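Ferric-siderophore receptor protein (PDB 2X4L) probably binds ferric siderophores outside the cell membrane and hands them on for uptake. Local coordinates at residues G123-V128 and A140-I145. Numbering follows the deposited sequence.
Sequences GTLWSV and APSVAI
S142 meets L125 first. Its CB and OG lie beside one methyl of the leucine: L125 CD1 is 3.8 Å from S142 CB and 3.7 Å from S142 OG. The approach to OG is van der Waals contact. A chi1 of 56° places OG beside this methyl, where it is also hydrogen-bonded to R35 NH2. V143 points its side chain away from the loop. A144 points back toward the loop, and its CB packs against the second methyl, L125 CD2, at 3.8 Å. L125 therefore spans two strand residues of the same face, one methyl on each.

The leucine CB does not point straight at the strand. Its CG lies anti to the carbonyl carbon (chi1 -62°), and the branched end reaches across. L125 also opens a type II beta turn that ends at V128, closed by the 3.3 Å bond from V128 N to L125 O. The contact is small, 132 Å² in all.

Strand 142-146 is an outermost strand of the five-stranded parallel sheet and pairs with 113-118. Strand 113-118, helix 133-139 and strand 142-146 form a beta-alpha-beta crossover, and the loop of 123-128 is part of its connection. L125 also touches T116 of strand 113-118. Helix 153-165 and strand 29-32 pack on the opposite face, against V143 and I145.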
# COMPACT_ATOMS: atom_id res chain seq x y z
N GLY A 123 16.40 -0.59 4.72
CA GLY A 123 15.98 -1.79 4.00
C GLY A 123 15.31 -2.85 4.88
O GLY A 123 15.24 -3.95 4.48
N THR A 124 14.74 -2.46 6.02
CA THR A 124 14.02 -3.40 6.87
C THR A 124 12.95 -4.17 6.04
O THR A 124 12.17 -3.54 5.29
CB THR A 124 13.31 -2.64 7.94
OG1 THR A 124 14.26 -1.93 8.73
CG2 THR A 124 12.54 -3.57 8.91
N LEU A 125 12.96 -5.50 6.12
CA LEU A 125 11.96 -6.29 5.33
C LEU A 125 10.58 -6.15 5.98
O LEU A 125 10.36 -6.62 7.11
CB LEU A 125 12.38 -7.76 5.24
CG LEU A 125 13.72 -7.99 4.50
CD1 LEU A 125 14.01 -9.50 4.45
CD2 LEU A 125 13.69 -7.35 3.13
N TRP A 126 9.65 -5.52 5.25
CA TRP A 126 8.34 -5.23 5.87
C TRP A 126 7.59 -6.49 6.22
O TRP A 126 7.47 -7.46 5.41
CB TRP A 126 7.52 -4.46 4.83
CG TRP A 126 6.15 -4.00 5.33
CD1 TRP A 126 4.97 -4.35 4.77
CD2 TRP A 126 5.85 -3.04 6.36
NE1 TRP A 126 3.94 -3.65 5.40
CE2 TRP A 126 4.47 -2.81 6.32
CE3 TRP A 126 6.64 -2.25 7.25
CZ2 TRP A 126 3.83 -1.93 7.17
CZ3 TRP A 126 6.00 -1.36 8.12
CH2 TRP A 126 4.61 -1.19 8.05
N SER A 127 7.16 -6.54 7.47
CA SER A 127 6.29 -7.57 8.02
C SER A 127 7.02 -8.87 8.40
O SER A 127 6.37 -9.81 8.90
CB SER A 127 5.09 -7.88 7.05
OG SER A 127 3.99 -8.46 7.77
N VAL A 128 8.33 -8.96 8.16
CA VAL A 128 9.09 -10.14 8.58
C VAL A 128 9.33 -9.88 10.06
O VAL A 128 9.86 -8.83 10.43
CB VAL A 128 10.42 -10.27 7.79
CG1 VAL A 128 11.23 -11.42 8.35
CG2 VAL A 128 10.12 -10.58 6.34
N ALA A 140 16.07 -18.70 2.64
CA ALA A 140 16.05 -18.28 1.23
C ALA A 140 16.49 -16.84 1.09
O ALA A 140 16.27 -16.05 2.03
CB ALA A 140 14.58 -18.40 0.63
N PRO A 141 17.02 -16.42 -0.07
CA PRO A 141 17.37 -15.05 -0.26
C PRO A 141 16.07 -14.20 -0.30
O PRO A 141 14.95 -14.70 -0.58
CB PRO A 141 18.06 -15.00 -1.68
CG PRO A 141 17.47 -16.17 -2.30
CD PRO A 141 17.22 -17.21 -1.30
N SER A 142 16.26 -12.90 -0.11
CA SER A 142 15.16 -11.97 -0.17
C SER A 142 15.34 -10.87 -1.19
O SER A 142 16.50 -10.48 -1.55
CB SER A 142 14.93 -11.30 1.22
OG SER A 142 16.15 -10.67 1.65
N VAL A 143 14.19 -10.31 -1.57
CA VAL A 143 14.12 -9.20 -2.52
C VAL A 143 13.17 -8.17 -1.87
O VAL A 143 12.05 -8.53 -1.44
CB VAL A 143 13.49 -9.70 -3.88
CG1 VAL A 143 13.08 -8.49 -4.71
CG2 VAL A 143 14.46 -10.57 -4.67
N ALA A 144 13.66 -6.94 -1.72
CA ALA A 144 12.84 -5.86 -1.18
C ALA A 144 12.57 -4.81 -2.31
O ALA A 144 13.49 -4.33 -2.96
CB ALA A 144 13.52 -5.21 -0.03
N ILE A 145 11.34 -4.38 -2.39
CA ILE A 145 10.91 -3.31 -3.23
C ILE A 145 10.57 -2.11 -2.37
O ILE A 145 9.79 -2.19 -1.43
CB ILE A 145 9.73 -3.66 -4.09
CG1 ILE A 145 10.03 -4.91 -4.99
CG2 ILE A 145 9.31 -2.45 -4.99
CD1 ILE A 145 11.21 -4.66 -5.98